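Local coordinates for protein D-glucosaminate-6-phosphate ammonia lyase (Salmonella typhimurium, PDB 7LCE) that belongs to the selenocysteine synthase-like family of pyridoxal-phosphate-dependent enzymes of the aminotransferase fold, and holds its cofactor covalently bound, at residues T266-E278 against D289-I302. Residues are numbered along the deposited sequence; the frame is centred on the assembly and turned at random.
Sequences TTVTAAQLQPVAE and DIEQDEAGRAIWRI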
ATOM      1  N   THR A 266     -16.357  12.386 -61.394  1.00149.81           N
ATOM      2  CA  THR A 266     -16.016  13.436 -62.350  1.00150.35           C
ATOM      3  C   THR A 266     -15.478  14.628 -61.573  1.00141.43           C
ATOM      4  O   THR A 266     -16.238  15.383 -60.961  1.00145.74           O
ATOM      5  CB  THR A 266     -17.233  13.826 -63.180  1.00158.20           C
ATOM      6  OG1 THR A 266     -18.290  14.253 -62.310  1.00168.20           O
ATOM      7  CG2 THR A 266     -17.716  12.641 -64.006  1.00148.29           C
ATOM      8  N   THR A 267     -14.160  14.799 -61.592  1.00142.08           N
ATOM      9  CA  THR A 267     -13.543  15.928 -60.917  1.00137.35           C
ATOM     10  C   THR A 267     -13.753  17.201 -61.727  1.00121.29           C
ATOM     11  O   THR A 267     -13.828  17.175 -62.959  1.00124.28           O
ATOM     12  CB  THR A 267     -12.049  15.680 -60.710  1.00132.46           C
ATOM     13  OG1 THR A 267     -11.426  15.410 -61.973  1.00124.68           O
ATOM     14  CG2 THR A 267     -11.829  14.493 -59.781  1.00133.94           C
ATOM     15  N   VAL A 268     -13.848  18.325 -61.019  1.00116.01           N
ATOM     16  CA  VAL A 268     -14.112  19.601 -61.673  1.00107.24           C
ATOM     17  C   VAL A 268     -12.860  20.038 -62.421  1.00109.69           C
ATOM     18  O   VAL A 268     -11.792  20.217 -61.822  1.00114.86           O
ATOM     19  CB  VAL A 268     -14.555  20.659 -60.655  1.00 95.14           C
ATOM     20  CG1 VAL A 268     -14.941  21.945 -61.362  1.00 89.96           C
ATOM     21  CG2 VAL A 268     -15.711  20.136 -59.815  1.00110.13           C
ATOM     22  N   THR A 269     -12.984  20.221 -63.732  1.00100.03           N
ATOM     23  CA  THR A 269     -11.847  20.648 -64.529  1.00104.28           C
ATOM     24  C   THR A 269     -11.629  22.151 -64.380  1.00 97.24           C
ATOM     25  O   THR A 269     -12.529  22.901 -63.991  1.00103.46           O
ATOM     26  CB  THR A 269     -12.048  20.295 -66.004  1.00104.94           C
ATOM     27  OG1 THR A 269     -13.052  21.146 -66.572  1.00111.93           O
ATOM     28  CG2 THR A 269     -12.477  18.844 -66.152  1.00122.77           C
ATOM     29  N   ALA A 270     -10.406  22.587 -64.689  1.00 86.47           N
ATOM     30  CA  ALA A 270     -10.104  24.013 -64.636  1.00 71.90           C
ATOM     31  C   ALA A 270     -10.944  24.793 -65.637  1.00 79.64           C
ATOM     32  O   ALA A 270     -11.273  25.961 -65.396  1.00 82.17           O
ATOM     33  CB  ALA A 270      -8.615  24.247 -64.888  1.00 82.41           C
ATOM     34  N   ALA A 271     -11.300  24.171 -66.764  1.00 86.90           N
ATOM     35  CA  ALA A 271     -12.157  24.837 -67.738  1.00 85.44           C
ATOM     36  C   ALA A 271     -13.526  25.153 -67.146  1.00 84.14           C
ATOM     37  O   ALA A 271     -14.101  26.211 -67.424  1.00 93.57           O
ATOM     38  CB  ALA A 271     -12.298  23.976 -68.994  1.00 70.85           C
ATOM     39  N   GLN A 272     -14.065  24.245 -66.326  1.00 69.57           N
ATOM     40  CA  GLN A 272     -15.370  24.487 -65.717  1.00 75.67           C
ATOM     41  C   GLN A 272     -15.305  25.631 -64.714  1.00 84.40           C
ATOM     42  O   GLN A 272     -16.261  26.403 -64.577  1.00 93.62           O
ATOM     43  CB  GLN A 272     -15.875  23.221 -65.029  1.00 85.16           C
ATOM     44  CG  GLN A 272     -16.200  22.073 -65.959  1.00 90.34           C
ATOM     45  CD  GLN A 272     -16.479  20.791 -65.198  1.00110.08           C
ATOM     46  OE1 GLN A 272     -15.715  19.830 -65.276  1.00114.04           O
ATOM     47  NE2 GLN A 272     -17.578  20.775 -64.451  1.00110.68           N
ATOM     48  N   LEU A 273     -14.185  25.749 -63.999  1.00 79.53           N
ATOM     49  CA  LEU A 273     -14.016  26.786 -62.991  1.00 70.27           C
ATOM     50  C   LEU A 273     -13.756  28.156 -63.602  1.00 76.50           C
ATOM     51  O   LEU A 273     -14.017  29.172 -62.949  1.00 80.60           O
ATOM     52  CB  LEU A 273     -12.869  26.414 -62.052  1.00 70.22           C
ATOM     53  CG  LEU A 273     -13.139  25.232 -61.123  1.00 65.44           C
ATOM     54  CD1 LEU A 273     -11.992  25.039 -60.148  1.00 73.00           C
ATOM     55  CD2 LEU A 273     -14.445  25.441 -60.382  1.00 58.85           C
ATOM     56  N   GLN A 274     -13.251  28.199 -64.833  1.00 74.08           N
ATOM     57  CA  GLN A 274     -12.851  29.468 -65.433  1.00 70.91           C
ATOM     58  C   GLN A 274     -13.987  30.482 -65.531  1.00 78.50           C
ATOM     59  O   GLN A 274     -13.746  31.659 -65.208  1.00 81.91           O
ATOM     60  CB  GLN A 274     -12.228  29.189 -66.809  1.00 72.80           C
ATOM     61  CG  GLN A 274     -11.660  30.405 -67.501  1.00 82.27           C
ATOM     62  CD  GLN A 274     -10.561  31.069 -66.702  1.00 89.30           C
ATOM     63  OE1 GLN A 274      -9.851  30.422 -65.930  1.00 84.20           O
ATOM     64  NE2 GLN A 274     -10.420  32.377 -66.879  1.00 84.51           N
ATOM     65  N   PRO A 275     -15.209  30.128 -65.958  1.00 77.95           N
ATOM     66  CA  PRO A 275     -16.291  31.126 -65.937  1.00 66.62           C
ATOM     67  C   PRO A 275     -16.524  31.736 -64.566  1.00 69.16           C
ATOM     68  O   PRO A 275     -16.737  32.950 -64.459  1.00 82.41           O
ATOM     69  CB  PRO A 275     -17.509  30.327 -66.417  1.00 64.99           C
ATOM     70  CG  PRO A 275     -16.936  29.269 -67.275  1.00 72.41           C
ATOM     71  CD  PRO A 275     -15.641  28.882 -66.622  1.00 75.76           C
ATOM     72  N   VAL A 276     -16.486  30.922 -63.510  1.00 75.77           N
ATOM     73  CA  VAL A 276     -16.703  31.440 -62.164  1.00 72.09           C
ATOM     74  C   VAL A 276     -15.569  32.369 -61.753  1.00 78.10           C
ATOM     75  O   VAL A 276     -15.790  33.370 -61.061  1.00 81.77           O
ATOM     76  CB  VAL A 276     -16.866  30.275 -61.170  1.00 70.34           C
ATOM     77  CG1 VAL A 276     -17.220  30.801 -59.782  1.00 54.53           C
ATOM     78  CG2 VAL A 276     -17.917  29.294 -61.671  1.00 66.00           C
ATOM     79  N   ALA A 277     -14.337  32.060 -62.169  1.00 74.93           N
ATOM     80  CA  ALA A 277     -13.214  32.927 -61.826  1.00 61.27           C
ATOM     81  C   ALA A 277     -13.333  34.284 -62.507  1.00 74.01           C
ATOM     82  O   ALA A 277     -13.024  35.318 -61.902  1.00 71.18           O
ATOM     83  CB  ALA A 277     -11.896  32.254 -62.202  1.00 71.61           C
ATOM     84  N   GLU A 278     -13.788  34.303 -63.761  1.00 71.80           N
ATOM     85  CA  GLU A 278     -13.952  35.570 -64.465  1.00 77.97           C
ATOM     86  C   GLU A 278     -15.075  36.402 -63.858  1.00 77.59           C
ATOM     87  O   GLU A 278     -14.972  37.632 -63.782  1.00 85.30           O
ATOM     88  CB  GLU A 278     -14.198  35.322 -65.953  1.00 74.11           C
ATOM     89  CG  GLU A 278     -12.971  34.813 -66.697  1.00 76.21           C
ATOM     90  CD  GLU A 278     -13.243  34.523 -68.160  1.00 88.71           C
ATOM     91  OE1 GLU A 278     -13.962  35.319 -68.802  1.00100.85           O
ATOM     92  OE2 GLU A 278     -12.728  33.506 -68.672  1.00 86.48           O
ATOM     93  N   ASP A 289      -8.584  33.567 -59.559  1.00 72.42           N
ATOM     94  CA  ASP A 289      -7.826  32.761 -60.505  1.00 65.06           C
ATOM     95  C   ASP A 289      -7.796  31.328 -59.996  1.00 66.73           C
ATOM     96  O   ASP A 289      -7.921  31.080 -58.794  1.00 87.47           O
ATOM     97  CB  ASP A 289      -6.396  33.272 -60.699  1.00 70.33           C
ATOM     98  CG  ASP A 289      -5.596  33.270 -59.413  1.00 87.18           C
ATOM     99  OD1 ASP A 289      -6.038  33.905 -58.432  1.00 91.95           O
ATOM    100  OD2 ASP A 289      -4.526  32.624 -59.384  1.00 82.30           O
ATOM    101  N   ILE A 290      -7.645  30.393 -60.922  1.00 78.70           N
ATOM    102  CA  ILE A 290      -7.602  28.970 -60.604  1.00 65.66           C
ATOM    103  C   ILE A 290      -6.176  28.560 -60.262  1.00 77.83           C
ATOM    104  O   ILE A 290      -5.218  28.966 -60.929  1.00 86.94           O
ATOM    105  CB  ILE A 290      -8.158  28.147 -61.778  1.00 60.26           C
ATOM    106  CG1 ILE A 290      -9.518  28.708 -62.197  1.00 60.70           C
ATOM    107  CG2 ILE A 290      -8.267  26.676 -61.407  1.00 75.87           C
ATOM    108  CD1 ILE A 290     -10.043  28.130 -63.478  1.00 98.72           C
ATOM    109  N   GLU A 291      -6.040  27.738 -59.220  1.00 74.47           N
ATOM    110  CA  GLU A 291      -4.742  27.285 -58.735  1.00 89.91           C
ATOM    111  C   GLU A 291      -4.834  25.805 -58.396  1.00 94.04           C
ATOM    112  O   GLU A 291      -5.721  25.393 -57.641  1.00 79.55           O
ATOM    113  CB  GLU A 291      -4.296  28.086 -57.504  1.00 97.95           C
ATOM    114  CG  GLU A 291      -2.868  27.800 -57.056  1.00119.62           C
ATOM    115  CD  GLU A 291      -2.646  28.080 -55.578  1.00131.74           C
ATOM    116  OE1 GLU A 291      -3.642  28.194 -54.830  1.00112.24           O
ATOM    117  OE2 GLU A 291      -1.471  28.181 -55.164  1.00136.00           O
ATOM    118  N   GLN A 292      -3.928  25.014 -58.964  1.00 91.27           N
ATOM    119  CA  GLN A 292      -3.844  23.595 -58.656  1.00102.00           C
ATOM    120  C   GLN A 292      -3.154  23.349 -57.316  1.00105.50           C
ATOM    121  O   GLN A 292      -2.383  24.172 -56.818  1.00109.77           O
ATOM    122  CB  GLN A 292      -3.115  22.851 -59.777  1.00109.73           C
ATOM    123  CG  GLN A 292      -3.518  21.392 -59.910  1.00122.74           C
ATOM    124  CD  GLN A 292      -2.684  20.646 -60.926  1.00116.36           C
ATOM    125  OE1 GLN A 292      -2.009  21.254 -61.758  1.00113.38           O
ATOM    126  NE2 GLN A 292      -2.698  19.320 -60.845  1.00131.03           N
ATOM    127  N   ASP A 293      -3.447  22.185 -56.741  1.00119.44           N
ATOM    128  CA  ASP A 293      -2.867  21.763 -55.472  1.00133.58           C
ATOM    129  C   ASP A 293      -1.363  21.522 -55.608  1.00145.33           C
ATOM    130  O   ASP A 293      -0.878  21.050 -56.640  1.00152.40           O
ATOM    131  CB  ASP A 293      -3.570  20.510 -54.955  1.00135.06           C
ATOM    132  CG  ASP A 293      -3.185  20.177 -53.526  1.00145.92           C
ATOM    133  OD1 ASP A 293      -3.352  21.049 -52.649  1.00145.35           O
ATOM    134  OD2 ASP A 293      -2.708  19.048 -53.284  1.00144.15           O
ATOM    135  N   GLU A 294      -0.630  21.873 -54.545  1.00133.64           N
ATOM    136  CA  GLU A 294       0.833  21.809 -54.545  1.00142.53           C
ATOM    137  C   GLU A 294       1.366  20.446 -54.981  1.00144.95           C
ATOM    138  O   GLU A 294       2.217  20.359 -55.873  1.00132.38           O
ATOM    139  CB  GLU A 294       1.363  22.154 -53.152  1.00134.58           C
ATOM    140  CG  GLU A 294       1.100  23.586 -52.722  1.00151.18           C
ATOM    141  CD  GLU A 294       1.945  24.591 -53.483  1.00154.04           C
ATOM    142  OE1 GLU A 294       3.058  24.229 -53.922  1.00150.60           O
ATOM    143  OE2 GLU A 294       1.490  25.743 -53.644  1.00128.13           O
ATOM    144  N   ALA A 295       0.891  19.370 -54.351  1.00146.49           N
ATOM    145  CA  ALA A 295       1.323  18.011 -54.680  1.00148.99           C
ATOM    146  C   ALA A 295       1.042  17.630 -56.134  1.00148.81           C
ATOM    147  O   ALA A 295       1.339  16.507 -56.552  1.00163.04           O
ATOM    148  CB  ALA A 295       0.670  16.999 -53.734  1.00136.84           C
ATOM    149  N   GLY A 296       0.468  18.553 -56.908  1.00143.84           N
ATOM    150  CA  GLY A 296       0.128  18.330 -58.297  1.00136.80           C
ATOM    151  C   GLY A 296      -1.126  17.523 -58.558  1.00136.15           C
ATOM    152  O   GLY A 296      -1.498  17.364 -59.728  1.00136.59           O
ATOM    153  N   ARG A 297      -1.760  16.969 -57.521  1.00130.25           N
ATOM    154  CA  ARG A 297      -3.028  16.251 -57.644  1.00122.14           C
ATOM    155  C   ARG A 297      -4.031  16.968 -58.547  1.00121.96           C
ATOM    156  O   ARG A 297      -3.980  18.192 -58.707  1.00122.23           O
ATOM    157  CB  ARG A 297      -3.649  16.021 -56.263  1.00117.23           C
ATOM    158  CG  ARG A 297      -2.942  14.962 -55.431  1.00123.62           C
ATOM    159  CD  ARG A 297      -3.674  14.710 -54.125  1.00111.81           C
ATOM    160  NE  ARG A 297      -3.728  15.911 -53.298  1.00129.15           N
ATOM    161  CZ  ARG A 297      -4.346  15.991 -52.128  1.00128.52           C
ATOM    162  NH1 ARG A 297      -4.982  14.953 -51.610  1.00118.40           N
ATOM    163  NH2 ARG A 297      -4.329  17.142 -51.463  1.00123.78           N
ATOM    164  N   ALA A 298      -4.964  16.207 -59.117  1.00117.37           N
ATOM    165  CA  ALA A 298      -6.027  16.729 -59.970  1.00109.94           C
ATOM    166  C   ALA A 298      -7.061  17.516 -59.171  1.00117.79           C
ATOM    167  O   ALA A 298      -8.268  17.323 -59.354  1.00122.17           O
ATOM    168  CB  ALA A 298      -6.706  15.590 -60.734  1.00104.42           C
ATOM    169  N   ILE A 299      -6.610  18.400 -58.284  1.00114.59           N
ATOM    170  CA  ILE A 299      -7.490  19.218 -57.454  1.00104.81           C
ATOM    171  C   ILE A 299      -7.260  20.681 -57.803  1.00102.45           C
ATOM    172  O   ILE A 299      -6.172  21.224 -57.573  1.00 93.70           O
ATOM    173  CB  ILE A 299      -7.258  18.975 -55.956  1.00116.42           C
ATOM    174  CG1 ILE A 299      -7.185  17.478 -55.661  1.00111.52           C
ATOM    175  CG2 ILE A 299      -8.344  19.647 -55.128  1.00 99.62           C
ATOM    176  CD1 ILE A 299      -6.678  17.162 -54.280  1.00108.12           C
ATOM    177  N   TRP A 300      -8.283  21.306 -58.382  1.00 95.18           N
ATOM    178  CA  TRP A 300      -8.263  22.702 -58.793  1.00 78.00           C
ATOM    179  C   TRP A 300      -9.167  23.511 -57.872  1.00 73.99           C
ATOM    180  O   TRP A 300     -10.243  23.046 -57.481  1.00 65.81           O
ATOM    181  CB  TRP A 300      -8.730  22.834 -60.242  1.00 82.22           C
ATOM    182  CG  TRP A 300      -7.951  21.966 -61.180  1.00 88.65           C
ATOM    183  CD1 TRP A 300      -8.237  20.678 -61.530  1.00 94.48           C
ATOM    184  CD2 TRP A 300      -6.756  22.316 -61.887  1.00 87.13           C
ATOM    185  NE1 TRP A 300      -7.294  20.203 -62.407  1.00 92.61           N
ATOM    186  CE2 TRP A 300      -6.374  21.190 -62.645  1.00 94.21           C
ATOM    187  CE3 TRP A 300      -5.970  23.471 -61.952  1.00 86.43           C
ATOM    188  CZ2 TRP A 300      -5.244  21.186 -63.459  1.00104.04           C
ATOM    189  CZ3 TRP A 300      -4.849  23.465 -62.763  1.00109.87           C
ATOM    190  CH2 TRP A 300      -4.496  22.331 -63.504  1.00115.48           C
ATOM    191  N   ARG A 301      -8.727  24.718 -57.519  1.00 70.46           N
ATOM    192  CA  ARG A 301      -9.473  25.576 -56.609  1.00 59.22           C
ATOM    193  C   ARG A 301      -9.481  27.000 -57.142  1.00 67.22           C
ATOM    194  O   ARG A 301      -8.588  27.400 -57.893  1.00 78.44           O
ATOM    195  CB  ARG A 301      -8.872  25.567 -55.195  1.00 57.83           C
ATOM    196  CG  ARG A 301      -8.875  24.211 -54.509  1.00 84.51           C
ATOM    197  CD  ARG A 301      -8.217  24.283 -53.137  1.00 95.59           C
ATOM    198  NE  ARG A 301      -8.231  22.996 -52.449  1.00105.86           N
ATOM    199  CZ  ARG A 301      -7.217  22.142 -52.432  1.00118.46           C
ATOM    200  NH1 ARG A 301      -6.085  22.398 -53.067  1.00112.09           N
ATOM    201  NH2 ARG A 301      -7.340  21.003 -51.756  1.00121.90           N
ATOM    202  N   ILE A 302     -10.498  27.763 -56.744  1.00 57.92           N
ATOM    203  CA  ILE A 302     -10.666  29.148 -57.174  1.00 55.94           C
ATOM    204  C   ILE A 302     -10.124  30.038 -56.064  1.00 63.07           C
ATOM    205  O   ILE A 302     -10.789  30.268 -55.049  1.00 72.85           O
ATOM    206  CB  ILE A 302     -12.122  29.488 -57.505  1.00 56.76           C
ATOM    207  CG1 ILE A 302     -12.662  28.579 -58.610  1.00 62.28           C
ATOM    208  CG2 ILE A 302     -12.251  30.950 -57.912  1.00 56.61           C
ATOM    209  CD1 ILE A 302     -14.162  28.681 -58.785  1.00 54.93           C
TER
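Leu273 drops from helix 270-278 onto the hairpin strands 289-292 and 300-302 and meets both. Its CB rests on Ile290 CD1 at 3.6 Å, CD1 lies beside CB of Trp300, and CD2 packs against Ile302 CD1, also at 3.6 Å. Chi1 of -69° sets CG opposite the carbonyl carbon, and the fork of the leucine then spreads over strand 300-302. The branched chain of Ile302 continues the apolar surface: its CD1 also reaches Val276 CG1, the two side chains crossing nearly at right angles, while Val276 turns as well to Met353 and Val357 of helix 352-365. Ile290, extended with chi2 at 170°, pushes CD1 under the helix, where the aliphatic start and amide end of Gln274 border it; bent at chi2, Gln274 sends NE2 to Glu278 OE2 (3.1 Å). Small residues let the backbones draw close: Ala277 brings only a methyl between Ile290 and Ile302, and Ala270 CB sits over one face of the Trp300 indole, 4.2 Å from the centroid of its six-membered ring, a CH-pi contact. Gln292 CG lies over the opposite face, offset toward the rim. At the helix start, Thr269 and Gln272 form a capping box: Gln272 N donates to Thr269 OG1, and Thr269 N to Gln272 OE1. At the hairpin end, Asp293 takes Arg297 on OD2 and Arg301, from strand 300-302, on OD1, a salt-bridge network. Helix 270-278 runs nearly parallel to strand 300-302 (3°) and, beside helix 352-365, packs on an antiparallel sheet, a two-layer alpha/beta arrangement consistent with the small C-terminal domain of aminotransferase-fold enzymes.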